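Local atomic coordinates of putative succinylglutamate desuccinylase / aspartoacylase (Shewanella amazonensis, PDB entry 3FMC), a protein that is probably a zinc-dependent hydrolase of the succinylglutamate desuccinylase/aspartoacylase family, acting on ester bonds. Residues 120-123 with 124-127; 110-113 with 114-118; 213-216 with 217-221; 222-225 with 226-230. All coordinates share one frame; numbering follows the deposited sequence.

Contact 1: 120-123 with 124-127; sequences HLDD and DTLI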
ATOM      1  N   HIS C 120     -25.087  47.807   5.364  1.00 35.87           N
ATOM      2  CA  HIS C 120     -25.394  49.095   4.736  1.00 36.46           C
ATOM      3  C   HIS C 120     -25.085  49.105   3.252  1.00 37.65           C
ATOM      4  O   HIS C 120     -25.519  50.011   2.532  1.00 38.85           O
ATOM      5  CB  HIS C 120     -24.577  50.183   5.397  1.00 38.00           C
ATOM      6  CG  HIS C 120     -23.104  50.025   5.202  1.00 37.66           C
ATOM      7  ND1 HIS C 120     -22.321  49.259   6.039  1.00 36.00           N
ATOM      8  CD2 HIS C 120     -22.274  50.523   4.258  1.00 37.71           C
ATOM      9  CE1 HIS C 120     -21.069  49.302   5.619  1.00 32.79           C
ATOM     10  NE2 HIS C 120     -21.013  50.068   4.545  1.00 38.43           N
ATOM     11  N   LEU C 121     -24.334  48.112   2.784  1.00 35.65           N
ATOM     12  CA  LEU C 121     -23.988  47.996   1.368  1.00 32.88           C
ATOM     13  C   LEU C 121     -25.136  47.460   0.560  1.00 32.14           C
ATOM     14  O   LEU C 121     -25.953  46.711   1.072  1.00 34.11           O
ATOM     15  CB  LEU C 121     -22.788  47.052   1.189  1.00 34.59           C
ATOM     16  CG  LEU C 121     -21.492  47.497   1.862  1.00 36.09           C
ATOM     17  CD1 LEU C 121     -20.405  46.446   1.651  1.00 39.50           C
ATOM     18  CD2 LEU C 121     -21.080  48.823   1.260  1.00 33.22           C
ATOM     19  N   ASP C 122     -25.178  47.810  -0.720  1.00 31.72           N
ATOM     20  CA  ASP C 122     -26.201  47.275  -1.614  1.00 33.25           C
ATOM     21  C   ASP C 122     -25.855  45.810  -1.891  1.00 34.01           C
ATOM     22  O   ASP C 122     -24.732  45.381  -1.598  1.00 32.19           O
ATOM     23  CB  ASP C 122     -26.345  48.091  -2.909  1.00 34.63           C
ATOM     24  CG  ASP C 122     -25.064  48.142  -3.756  1.00 41.63           C
ATOM     25  OD1 ASP C 122     -24.600  49.262  -4.054  1.00 60.17           O
ATOM     26  OD2 ASP C 122     -24.526  47.087  -4.143  1.00 48.40           O
ATOM     27  N   ASP C 123     -26.812  45.056  -2.426  1.00 32.03           N
ATOM     28  CA  ASP C 123     -26.609  43.619  -2.667  1.00 32.19           C
ATOM     29  C   ASP C 123     -25.323  43.285  -3.420  1.00 32.37           C
ATOM     30  O   ASP C 123     -24.527  42.499  -2.920  1.00 30.79           O
ATOM     31  CB  ASP C 123     -27.807  42.992  -3.383  1.00 33.37           C
ATOM     32  CG  ASP C 123     -29.045  42.872  -2.487  1.00 35.10           C
ATOM     33  OD1 ASP C 123     -29.025  43.314  -1.321  1.00 34.69           O
ATOM     34  OD2 ASP C 123     -30.046  42.322  -2.981  1.00 42.14           O
ATOM     35  N   ASP C 124     -25.114  43.881  -4.592  1.00 30.00           N
ATOM     36  CA  ASP C 124     -23.929  43.590  -5.390  1.00 31.84           C
ATOM     37  C   ASP C 124     -22.611  43.945  -4.693  1.00 31.02           C
ATOM     38  O   ASP C 124     -21.618  43.231  -4.827  1.00 29.52           O
ATOM     39  CB  ASP C 124     -23.974  44.290  -6.753  1.00 31.81           C
ATOM     40  CG  ASP C 124     -24.957  43.643  -7.734  1.00 42.40           C
ATOM     41  OD1 ASP C 124     -25.494  42.540  -7.465  1.00 46.57           O
ATOM     42  OD2 ASP C 124     -25.171  44.251  -8.812  1.00 49.98           O
ATOM     43  N   THR C 125     -22.578  45.042  -3.969  1.00 28.62           N
ATOM     44  CA  THR C 125     -21.354  45.419  -3.291  1.00 29.42           C
ATOM     45  C   THR C 125     -21.106  44.510  -2.092  1.00 26.87           C
ATOM     46  O   THR C 125     -19.959  44.196  -1.785  1.00 23.92           O
ATOM     47  CB  THR C 125     -21.422  46.906  -2.870  1.00 30.40           C
ATOM     48  OG1 THR C 125     -21.608  47.692  -4.048  1.00 31.08           O
ATOM     49  CG2 THR C 125     -20.168  47.338  -2.194  1.00 28.65           C
ATOM     50  N   LEU C 126     -22.175  44.103  -1.408  1.00 24.03           N
ATOM     51  CA  LEU C 126     -22.075  43.201  -0.258  1.00 25.72           C
ATOM     52  C   LEU C 126     -21.513  41.835  -0.737  1.00 22.97           C
ATOM     53  O   LEU C 126     -20.601  41.283  -0.132  1.00 23.36           O
ATOM     54  CB  LEU C 126     -23.433  43.056   0.431  1.00 24.20           C
ATOM     55  CG  LEU C 126     -23.527  42.292   1.758  1.00 26.90           C
ATOM     56  CD1 LEU C 126     -24.788  42.715   2.537  1.00 30.20           C
ATOM     57  CD2 LEU C 126     -23.506  40.784   1.528  1.00 26.30           C
ATOM     58  N   ILE C 127     -22.020  41.362  -1.863  1.00 23.14           N
ATOM     59  CA  ILE C 127     -21.627  40.082  -2.473  1.00 24.05           C
ATOM     60  C   ILE C 127     -20.163  40.102  -2.908  1.00 23.70           C
ATOM     61  O   ILE C 127     -19.409  39.154  -2.666  1.00 25.62           O
ATOM     62  CB  ILE C 127     -22.593  39.710  -3.655  1.00 22.71           C
ATOM     63  CG1 ILE C 127     -23.989  39.432  -3.107  1.00 26.39           C
ATOM     64  CG2 ILE C 127     -22.090  38.474  -4.471  1.00 20.19           C
ATOM     65  CD1 ILE C 127     -25.034  39.349  -4.236  1.00 27.57           C
TER

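Contact 2: 110-113 with 114-118; sequences NIEV and WYQEH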
ATOM      1  N   ASN C 110     -17.228  34.976  12.011  1.00 28.97           N
ATOM      2  CA  ASN C 110     -18.631  35.095  12.425  1.00 26.70           C
ATOM      3  C   ASN C 110     -19.389  35.842  11.339  1.00 22.11           C
ATOM      4  O   ASN C 110     -19.122  37.021  11.088  1.00 23.31           O
ATOM      5  CB  ASN C 110     -18.733  35.762  13.805  1.00 26.49           C
ATOM      6  CG  ASN C 110     -20.169  35.876  14.296  1.00 34.96           C
ATOM      7  OD1 ASN C 110     -21.065  36.224  13.547  1.00 34.55           O
ATOM      8  ND2 ASN C 110     -20.382  35.591  15.571  1.00 40.93           N
ATOM      9  N   ILE C 111     -20.308  35.137  10.677  1.00 22.61           N
ATOM     10  CA  ILE C 111     -21.038  35.691   9.533  1.00 23.04           C
ATOM     11  C   ILE C 111     -22.092  36.712   9.982  1.00 23.42           C
ATOM     12  O   ILE C 111     -22.328  37.712   9.296  1.00 24.96           O
ATOM     13  CB  ILE C 111     -21.617  34.553   8.624  1.00 20.96           C
ATOM     14  CG1 ILE C 111     -20.448  33.829   7.961  1.00 24.04           C
ATOM     15  CG2 ILE C 111     -22.566  35.121   7.555  1.00 18.78           C
ATOM     16  CD1 ILE C 111     -20.788  32.518   7.215  1.00 24.43           C
ATOM     17  N   GLU C 112     -22.699  36.461  11.125  1.00 24.93           N
ATOM     18  CA  GLU C 112     -23.639  37.433  11.692  1.00 27.21           C
ATOM     19  C   GLU C 112     -22.913  38.779  11.852  1.00 27.22           C
ATOM     20  O   GLU C 112     -23.390  39.787  11.367  1.00 27.60           O
ATOM     21  CB  GLU C 112     -24.249  36.926  13.010  1.00 26.60           C
ATOM     22  CG  GLU C 112     -25.191  37.936  13.700  1.00 31.52           C
ATOM     23  CD  GLU C 112     -26.330  38.442  12.775  1.00 43.35           C
ATOM     24  OE1 GLU C 112     -27.084  37.594  12.244  1.00 49.28           O
ATOM     25  OE2 GLU C 112     -26.457  39.681  12.598  1.00 46.25           O
ATOM     26  N   VAL C 113     -21.733  38.778  12.481  1.00 27.64           N
ATOM     27  CA  VAL C 113     -20.941  40.003  12.660  1.00 26.76           C
ATOM     28  C   VAL C 113     -20.492  40.573  11.340  1.00 25.41           C
ATOM     29  O   VAL C 113     -20.564  41.769  11.113  1.00 23.47           O
ATOM     30  CB  VAL C 113     -19.715  39.769  13.617  1.00 29.82           C
ATOM     31  CG1 VAL C 113     -18.755  40.977  13.631  1.00 26.99           C
ATOM     32  CG2 VAL C 113     -20.211  39.446  15.022  1.00 27.55           C
ATOM     33  N   TRP C 114     -20.029  39.726  10.427  1.00 25.90           N
ATOM     34  CA  TRP C 114     -19.620  40.217   9.115  1.00 23.94           C
ATOM     35  C   TRP C 114     -20.826  40.886   8.446  1.00 23.47           C
ATOM     36  O   TRP C 114     -20.709  41.954   7.847  1.00 23.87           O
ATOM     37  CB  TRP C 114     -19.127  39.063   8.229  1.00 23.63           C
ATOM     38  CG  TRP C 114     -18.537  39.517   6.947  1.00 20.90           C
ATOM     39  CD1 TRP C 114     -17.202  39.650   6.676  1.00 21.98           C
ATOM     40  CD2 TRP C 114     -19.234  39.898   5.733  1.00 22.51           C
ATOM     41  NE1 TRP C 114     -17.028  40.066   5.383  1.00 24.49           N
ATOM     42  CE2 TRP C 114     -18.253  40.255   4.791  1.00 21.25           C
ATOM     43  CE3 TRP C 114     -20.598  39.980   5.362  1.00 22.74           C
ATOM     44  CZ2 TRP C 114     -18.567  40.673   3.505  1.00 24.33           C
ATOM     45  CZ3 TRP C 114     -20.914  40.399   4.088  1.00 18.05           C
ATOM     46  CH2 TRP C 114     -19.897  40.749   3.166  1.00 25.96           C
ATOM     47  N   TYR C 115     -21.989  40.222   8.522  1.00 23.35           N
ATOM     48  CA  TYR C 115     -23.192  40.801   7.916  1.00 23.29           C
ATOM     49  C   TYR C 115     -23.502  42.186   8.496  1.00 26.70           C
ATOM     50  O   TYR C 115     -23.709  43.150   7.748  1.00 28.57           O
ATOM     51  CB  TYR C 115     -24.393  39.878   8.062  1.00 23.39           C
ATOM     52  CG  TYR C 115     -25.632  40.508   7.503  1.00 23.21           C
ATOM     53  CD1 TYR C 115     -25.837  40.568   6.131  1.00 23.14           C
ATOM     54  CD2 TYR C 115     -26.590  41.066   8.348  1.00 24.96           C
ATOM     55  CE1 TYR C 115     -26.986  41.180   5.598  1.00 25.31           C
ATOM     56  CE2 TYR C 115     -27.732  41.683   7.839  1.00 22.64           C
ATOM     57  CZ  TYR C 115     -27.930  41.725   6.462  1.00 25.72           C
ATOM     58  OH  TYR C 115     -29.063  42.305   5.927  1.00 29.59           O
ATOM     59  N   GLN C 116     -23.536  42.285   9.820  1.00 30.14           N
ATOM     60  CA  GLN C 116     -23.835  43.579  10.464  1.00 33.61           C
ATOM     61  C   GLN C 116     -22.886  44.672   9.976  1.00 33.48           C
ATOM     62  O   GLN C 116     -23.322  45.783   9.663  1.00 34.26           O
ATOM     63  CB  GLN C 116     -23.863  43.465  11.997  1.00 34.82           C
ATOM     64  CG  GLN C 116     -25.062  42.608  12.517  1.00 45.27           C
ATOM     65  CD  GLN C 116     -26.456  43.100  12.014  1.00 55.53           C
ATOM     66  OE1 GLN C 116     -26.738  44.302  11.973  1.00 68.44           O
ATOM     67  NE2 GLN C 116     -27.313  42.161  11.640  1.00 59.89           N
ATOM     68  N   GLU C 117     -21.611  44.333   9.847  1.00 34.14           N
ATOM     69  CA  GLU C 117     -20.590  45.286   9.389  1.00 34.35           C
ATOM     70  C   GLU C 117     -20.662  45.680   7.921  1.00 31.71           C
ATOM     71  O   GLU C 117     -20.048  46.659   7.520  1.00 32.44           O
ATOM     72  CB  GLU C 117     -19.204  44.741   9.731  1.00 35.31           C
ATOM     73  CG  GLU C 117     -19.032  44.577  11.247  1.00 41.60           C
ATOM     74  CD  GLU C 117     -17.692  44.019  11.694  1.00 42.73           C
ATOM     75  OE1 GLU C 117     -16.941  43.453  10.858  1.00 57.53           O
ATOM     76  OE2 GLU C 117     -17.415  44.137  12.918  1.00 55.49           O
ATOM     77  N   HIS C 118     -21.400  44.925   7.107  1.00 29.79           N
ATOM     78  CA  HIS C 118     -21.543  45.253   5.687  1.00 26.63           C
ATOM     79  C   HIS C 118     -23.000  45.477   5.267  1.00 23.89           C
ATOM     80  O   HIS C 118     -23.272  45.729   4.092  1.00 25.64           O
ATOM     81  CB  HIS C 118     -20.967  44.109   4.838  1.00 27.24           C
ATOM     82  CG  HIS C 118     -19.520  43.847   5.087  1.00 23.23           C
ATOM     83  ND1 HIS C 118     -19.078  43.149   6.188  1.00 24.45           N
ATOM     84  CD2 HIS C 118     -18.415  44.198   4.382  1.00 26.54           C
ATOM     85  CE1 HIS C 118     -17.752  43.087   6.152  1.00 31.69           C
ATOM     86  NE2 HIS C 118     -17.328  43.712   5.065  1.00 26.16           N
TER

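Contact 3: 213-216 with 217-221; sequences AAFV and PWWTL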
ATOM      1  N   ALA C 213     -17.761  23.459   1.061  1.00 16.70           N
ATOM      2  CA  ALA C 213     -16.830  24.555   1.273  1.00 17.26           C
ATOM      3  C   ALA C 213     -17.250  25.750   0.423  1.00 15.14           C
ATOM      4  O   ALA C 213     -17.106  26.887   0.835  1.00 14.91           O
ATOM      5  CB  ALA C 213     -15.409  24.099   0.913  1.00 16.02           C
ATOM      6  N   ALA C 214     -17.743  25.463  -0.779  1.00 16.70           N
ATOM      7  CA  ALA C 214     -18.197  26.495  -1.700  1.00 14.99           C
ATOM      8  C   ALA C 214     -19.535  27.119  -1.280  1.00 15.36           C
ATOM      9  O   ALA C 214     -19.698  28.336  -1.390  1.00 15.24           O
ATOM     10  CB  ALA C 214     -18.310  25.979  -3.095  1.00 12.45           C
ATOM     11  N   PHE C 215     -20.496  26.308  -0.835  1.00 17.74           N
ATOM     12  CA  PHE C 215     -21.828  26.882  -0.585  1.00 16.88           C
ATOM     13  C   PHE C 215     -22.124  27.243   0.852  1.00 17.94           C
ATOM     14  O   PHE C 215     -22.957  28.135   1.099  1.00 16.58           O
ATOM     15  CB  PHE C 215     -22.968  26.012  -1.180  1.00 15.58           C
ATOM     16  CG  PHE C 215     -23.171  24.672  -0.484  1.00 13.15           C
ATOM     17  CD1 PHE C 215     -23.611  24.591   0.819  1.00 18.30           C
ATOM     18  CD2 PHE C 215     -23.055  23.494  -1.206  1.00 16.25           C
ATOM     19  CE1 PHE C 215     -23.834  23.358   1.416  1.00 18.84           C
ATOM     20  CE2 PHE C 215     -23.294  22.257  -0.620  1.00 14.39           C
ATOM     21  CZ  PHE C 215     -23.664  22.192   0.700  1.00 15.28           C
ATOM     22  N   VAL C 216     -21.493  26.588   1.823  1.00 17.83           N
ATOM     23  CA  VAL C 216     -21.871  26.904   3.202  1.00 18.04           C
ATOM     24  C   VAL C 216     -21.731  28.393   3.540  1.00 16.67           C
ATOM     25  O   VAL C 216     -22.633  28.952   4.210  1.00 19.52           O
ATOM     26  CB  VAL C 216     -21.176  25.977   4.264  1.00 16.48           C
ATOM     27  CG1 VAL C 216     -21.357  26.506   5.670  1.00 18.50           C
ATOM     28  CG2 VAL C 216     -21.723  24.560   4.173  1.00 18.12           C
ATOM     29  N   PRO C 217     -20.619  29.054   3.143  1.00 15.58           N
ATOM     30  CA  PRO C 217     -20.580  30.459   3.597  1.00 17.04           C
ATOM     31  C   PRO C 217     -21.738  31.291   3.048  1.00 17.86           C
ATOM     32  O   PRO C 217     -22.322  32.131   3.759  1.00 17.32           O
ATOM     33  CB  PRO C 217     -19.242  30.997   3.032  1.00 17.95           C
ATOM     34  CG  PRO C 217     -18.419  29.780   2.719  1.00 20.64           C
ATOM     35  CD  PRO C 217     -19.397  28.682   2.395  1.00 17.90           C
ATOM     36  N   TRP C 218     -22.050  31.053   1.788  1.00 17.09           N
ATOM     37  CA  TRP C 218     -23.144  31.795   1.104  1.00 18.42           C
ATOM     38  C   TRP C 218     -24.544  31.476   1.598  1.00 19.29           C
ATOM     39  O   TRP C 218     -25.419  32.384   1.618  1.00 18.49           O
ATOM     40  CB  TRP C 218     -23.069  31.605  -0.378  1.00 18.06           C
ATOM     41  CG  TRP C 218     -21.799  32.095  -0.981  1.00 14.71           C
ATOM     42  CD1 TRP C 218     -20.720  31.351  -1.310  1.00 16.53           C
ATOM     43  CD2 TRP C 218     -21.496  33.446  -1.386  1.00 13.17           C
ATOM     44  NE1 TRP C 218     -19.741  32.153  -1.861  1.00 15.18           N
ATOM     45  CE2 TRP C 218     -20.191  33.437  -1.927  1.00 19.72           C
ATOM     46  CE3 TRP C 218     -22.194  34.661  -1.324  1.00 13.49           C
ATOM     47  CZ2 TRP C 218     -19.570  34.596  -2.432  1.00 20.89           C
ATOM     48  CZ3 TRP C 218     -21.559  35.824  -1.801  1.00 17.87           C
ATOM     49  CH2 TRP C 218     -20.272  35.773  -2.359  1.00 20.87           C
ATOM     50  N   TRP C 219     -24.770  30.200   1.952  1.00 18.65           N
ATOM     51  CA  TRP C 219     -26.076  29.745   2.428  1.00 21.11           C
ATOM     52  C   TRP C 219     -26.275  30.335   3.813  1.00 21.23           C
ATOM     53  O   TRP C 219     -27.351  30.843   4.141  1.00 20.35           O
ATOM     54  CB  TRP C 219     -26.105  28.228   2.532  1.00 20.56           C
ATOM     55  CG  TRP C 219     -27.470  27.584   2.577  1.00 19.89           C
ATOM     56  CD1 TRP C 219     -28.676  28.186   2.870  1.00 21.57           C
ATOM     57  CD2 TRP C 219     -27.756  26.202   2.358  1.00 16.80           C
ATOM     58  NE1 TRP C 219     -29.681  27.265   2.838  1.00 21.41           N
ATOM     59  CE2 TRP C 219     -29.152  26.034   2.527  1.00 20.01           C
ATOM     60  CE3 TRP C 219     -26.970  25.081   2.036  1.00 18.87           C
ATOM     61  CZ2 TRP C 219     -29.776  24.794   2.364  1.00 15.88           C
ATOM     62  CZ3 TRP C 219     -27.594  23.858   1.891  1.00 19.49           C
ATOM     63  CH2 TRP C 219     -28.986  23.728   2.063  1.00 20.30           C
ATOM     64  N   THR C 220     -25.233  30.254   4.645  1.00 20.38           N
ATOM     65  CA  THR C 220     -25.280  30.835   5.981  1.00 19.33           C
ATOM     66  C   THR C 220     -25.513  32.361   5.929  1.00 17.91           C
ATOM     67  O   THR C 220     -26.267  32.890   6.737  1.00 18.75           O
ATOM     68  CB  THR C 220     -23.988  30.512   6.739  1.00 19.37           C
ATOM     69  OG1 THR C 220     -23.878  29.081   6.856  1.00 20.49           O
ATOM     70  CG2 THR C 220     -24.015  31.145   8.104  1.00 22.75           C
ATOM     71  N   LEU C 221     -24.854  33.046   4.999  1.00 18.17           N
ATOM     72  CA  LEU C 221     -25.022  34.478   4.813  1.00 17.60           C
ATOM     73  C   LEU C 221     -26.481  34.800   4.424  1.00 16.93           C
ATOM     74  O   LEU C 221     -27.036  35.757   4.926  1.00 17.81           O
ATOM     75  CB  LEU C 221     -24.105  35.007   3.690  1.00 19.10           C
ATOM     76  CG  LEU C 221     -24.221  36.495   3.335  1.00 20.76           C
ATOM     77  CD1 LEU C 221     -23.694  37.317   4.512  1.00 17.59           C
ATOM     78  CD2 LEU C 221     -23.463  36.827   2.064  1.00 17.30           C
TER
HETATM   79  O   HOH W   1     -18.067  30.005  -2.779  1.00 14.65           O

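Contact 4: 222-225 with 226-230; sequences AEVA and SSHGR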
ATOM      1  N   ALA C 222     -27.065  33.993   3.542  1.00 19.41           N
ATOM      2  CA  ALA C 222     -28.452  34.187   3.089  1.00 20.68           C
ATOM      3  C   ALA C 222     -29.385  34.009   4.280  1.00 22.84           C
ATOM      4  O   ALA C 222     -30.362  34.776   4.436  1.00 25.83           O
ATOM      5  CB  ALA C 222     -28.792  33.193   1.979  1.00 21.03           C
ATOM      6  N   GLU C 223     -29.069  33.034   5.128  1.00 22.47           N
ATOM      7  CA  GLU C 223     -29.846  32.756   6.367  1.00 22.62           C
ATOM      8  C   GLU C 223     -29.802  33.933   7.308  1.00 21.36           C
ATOM      9  O   GLU C 223     -30.826  34.361   7.859  1.00 22.87           O
ATOM     10  CB  GLU C 223     -29.300  31.502   7.099  1.00 23.44           C
ATOM     11  CG  GLU C 223     -29.571  30.185   6.382  1.00 24.22           C
ATOM     12  CD  GLU C 223     -28.925  28.972   7.067  1.00 26.29           C
ATOM     13  OE1 GLU C 223     -28.082  29.142   7.996  1.00 33.83           O
ATOM     14  OE2 GLU C 223     -29.268  27.838   6.643  1.00 29.08           O
ATOM     15  N   VAL C 224     -28.592  34.441   7.532  1.00 22.45           N
ATOM     16  CA  VAL C 224     -28.391  35.611   8.377  1.00 22.41           C
ATOM     17  C   VAL C 224     -29.153  36.818   7.830  1.00 21.24           C
ATOM     18  O   VAL C 224     -29.819  37.490   8.580  1.00 19.98           O
ATOM     19  CB  VAL C 224     -26.897  35.933   8.562  1.00 23.02           C
ATOM     20  CG1 VAL C 224     -26.696  37.344   9.171  1.00 23.60           C
ATOM     21  CG2 VAL C 224     -26.233  34.789   9.421  1.00 21.97           C
ATOM     22  N   ALA C 225     -29.027  37.100   6.538  1.00 22.49           N
ATOM     23  CA  ALA C 225     -29.731  38.241   5.921  1.00 20.63           C
ATOM     24  C   ALA C 225     -31.266  38.087   6.092  1.00 23.99           C
ATOM     25  O   ALA C 225     -31.979  39.050   6.478  1.00 25.11           O
ATOM     26  CB  ALA C 225     -29.323  38.389   4.446  1.00 19.82           C
ATOM     27  N   SER C 226     -31.781  36.876   5.828  1.00 24.82           N
ATOM     28  CA  SER C 226     -33.239  36.584   5.987  1.00 24.20           C
ATOM     29  C   SER C 226     -33.727  36.746   7.426  1.00 25.50           C
ATOM     30  O   SER C 226     -34.871  37.153   7.672  1.00 24.53           O
ATOM     31  CB  SER C 226     -33.581  35.163   5.504  1.00 25.07           C
ATOM     32  OG  SER C 226     -33.323  35.078   4.119  1.00 24.21           O
ATOM     33  N   SER C 227     -32.889  36.386   8.396  1.00 26.44           N
ATOM     34  CA  SER C 227     -33.263  36.580   9.790  1.00 26.91           C
ATOM     35  C   SER C 227     -33.477  38.086  10.069  1.00 29.23           C
ATOM     36  O   SER C 227     -34.198  38.434  11.012  1.00 31.22           O
ATOM     37  CB  SER C 227     -32.217  35.982  10.751  1.00 26.99           C
ATOM     38  OG  SER C 227     -31.075  36.816  10.814  1.00 24.25           O
ATOM     39  N   HIS C 228     -32.859  38.953   9.265  1.00 26.22           N
ATOM     40  CA  HIS C 228     -33.056  40.407   9.369  1.00 28.41           C
ATOM     41  C   HIS C 228     -34.025  40.956   8.333  1.00 27.80           C
ATOM     42  O   HIS C 228     -34.057  42.166   8.097  1.00 27.27           O
ATOM     43  CB  HIS C 228     -31.716  41.145   9.253  1.00 29.10           C
ATOM     44  CG  HIS C 228     -30.812  40.848  10.390  1.00 31.82           C
ATOM     45  ND1 HIS C 228     -29.775  39.949  10.291  1.00 36.44           N
ATOM     46  CD2 HIS C 228     -30.857  41.237  11.683  1.00 33.28           C
ATOM     47  CE1 HIS C 228     -29.192  39.830  11.470  1.00 31.92           C
ATOM     48  NE2 HIS C 228     -29.840  40.587  12.335  1.00 39.28           N
ATOM     49  N   GLY C 229     -34.823  40.088   7.713  1.00 26.98           N
ATOM     50  CA  GLY C 229     -35.786  40.533   6.703  1.00 26.16           C
ATOM     51  C   GLY C 229     -35.204  41.046   5.407  1.00 27.06           C
ATOM     52  O   GLY C 229     -35.857  41.830   4.702  1.00 24.49           O
ATOM     53  N   ARG C 230     -33.978  40.626   5.080  1.00 23.68           N
ATOM     54  CA  ARG C 230     -33.340  40.996   3.817  1.00 22.79           C
ATOM     55  C   ARG C 230     -33.077  39.746   2.978  1.00 23.60           C
ATOM     56  O   ARG C 230     -32.503  38.760   3.440  1.00 23.90           O
ATOM     57  CB  ARG C 230     -32.037  41.752   4.029  1.00 22.91           C
ATOM     58  CG  ARG C 230     -31.342  42.066   2.723  1.00 23.20           C
ATOM     59  CD  ARG C 230     -30.181  42.964   2.981  1.00 28.65           C
ATOM     60  NE  ARG C 230     -29.447  43.328   1.777  1.00 31.34           N
ATOM     61  CZ  ARG C 230     -28.370  44.111   1.797  1.00 23.72           C
ATOM     62  NH1 ARG C 230     -27.928  44.608   2.941  1.00 32.97           N
ATOM     63  NH2 ARG C 230     -27.752  44.415   0.668  1.00 31.99           N
TER
HETATM   64  O   HOH W   2     -31.333  36.019   2.207  1.00 25.84           O

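Contact 1: 120-123 with 124-127
Asp-122 O takes the amide hydrogen of Leu-126 N at 2.9 Å and Asp-123 O that of Ile-127 N, so the backbone passes straight from loop into the first turn of helix 123-142. Over this turn the carboxylate of Asp-122 folds back: OD2 accepts from Thr-125 N at 2.8 Å, met nearly along its C-O axis with an N-H...O angle of 158°. The Asp-122 torsion that permits this sets CG between the backbone N and the carbonyl carbon (chi1 61°). Thr-125 OG1 lies 3.0 Å from the same Asp-122 OD2, its side chain crossing the aspartate at about a right angle. The methyl of Thr-125 turns the other way, CG2 resting 3.9 Å from Leu-121 CD2, while Leu-121 CB approaches Leu-126 CB at 4.1 Å; the leucine just before the cap thus packs on residues four and five places along. Asp-123 OD1 makes a salt bridge to Arg-230. Three successive aspartates, Asp-122 to Asp-124, stand at a helix start, where the helix dipole would probably ease their negative charge. Asp-122 is a classic aspartate N-cap.

Contact 2: 110-113 with 114-118
Helix 111-118 opens at Asn-110, its N-cap, and the contact runs from that cap along two turns, Asn-110 O accepting from Trp-114 N at 2.9 Å. The side chain of Asn-110 caps Val-113 N, the 2.8 Å bond to OD1 arriving from above the amide plane and not on a lone pair. Within the first turn Glu-112 reaches forward to Gln-116: Gln-116 NE2 gives a hydrogen to Glu-112 OE2 at 2.8 Å, with carboxylate and amide planes only 18° apart. Both chains bend at chi2 to reach this, Glu-112 after leaving with CG anti to its N (chi1 177°). This is an i to i+4 side-chain bridge on a helix, and it lies beside the Tyr-115 ring, whose edge Glu-112 OE2 and Gln-116 NE2 meet near its plane. With an alanine at Glu-112, the Gln-116 amide would probably lose this acceptor and be free to turn. Beside them, Val-113 CG1 lies 3.5 Å from Glu-117 OE2, the two side chains running alongside. Toward the helix end His-118 ND1 donates to Trp-114 O at 2.6 Å, almost in the imidazole plane, and the same ND1 sits over the centre of the Trp-114 ring, 3.2 Å above it. Trp-114 NE1 bonds Thr-133 of helix 123-142, and Tyr-115 meets the His-228 ring.

Contact 3: 213-216 with 217-221
Phe-215 and Trp-219 pair tightly on this turn of helix 210-227: they lie alongside, pointing the same way, and Trp-219 CE3 comes within 3.6 Å of Phe-215 CD1. The indole edge is turned toward the phenyl face in an offset edge-to-face pair, planes at 65° and centroids 5.6 Å apart. Phe-215 reaches it with its ring swung back over its own backbone (chi1 69°), and Tyr-186 packs against both rings. The more open side belongs to Val-216 and Thr-220, both partly exposed. Here Val-216 O is gripped twice by Thr-220, through N and through OG1, each at 2.9 Å and from opposite faces of the carbonyl plane. A valine in place of Thr-220 would probably cost Val-216 O its hydroxyl partner and leave it held by Thr-220 N without the second bond. Pro-217 and Trp-218, by contrast, are buried against helix 123-142, although the backbone bonding is interrupted there. Pro-217, lacking an N-H, has its CD 3.3 Å from Ala-213 O, and Trp-218 N does not make the usual bond to Ala-214 O. A water fills in, donating to Ala-214 O at 2.7 Å and accepting from Trp-218 NE1 in the indole plane. The whole is a proline kink within a continuous helix.

Contact 4: 222-225 with 226-230
A Schellman motif ends helix 210-227, with Gly-229 as its C-prime residue: Arg-230 N donates to Ala-225 O at 2.9 Å, and Gly-229 N to Ser-226 O. Gly-229 has a positive phi of 68°, which turns the chain back. Ala-225 O also takes His-228 N, and the two donors come from opposite faces of its carbonyl plane. One residue earlier, Val-224 O collects two side-chain donors. Ser-227 OG bonds Val-224 O at 2.7 Å; His-228 ND1 bonds Val-224 O at 3.0 Å from above the carbonyl plane, the oxygen lying tilted off the imidazole plane. The imidazole runs alongside Val-224, whose CG1 is 4.2 Å from His-228 ND1. A water joins Ala-222 O, at 2.7 Å, to Arg-230 O, at 3.2 Å, spanning the last helical turn and the residues after it; it is an additional partner for Ala-222 O, which already accepts from Ser-226 N. Arg-230 leads away as an extended chain toward the start of helix 123-142, and Glu-223 OE2 bonds Asn-204. At this helix end Val-224 O is thus met by a serine hydroxyl and an imidazole, and Ala-225 O by the reversed backbone, which is consistent with a proton on His-228 ND1.

Overall arrangement
From the N terminus, contact 2 comes first, on helix 111-118, and contact 1 follows within a few residues at the start of helix 123-142; contacts 3 and 4 adjoin much later, on helix 210-227. Each is local and closes only a helical turn or a helix end, so the four stand in series, with none nested or crossed. In space the three helices pack together. Leu-126 of contact 1 lies against Trp-114 and Tyr-115 of contact 2 and Leu-221 of contact 3, while Ile-111 packs on Thr-220. Through Arg-230, contact 4 ties the end of helix 210-227 to contact 1 at the start of helix 123-142, far from the centre of the chain.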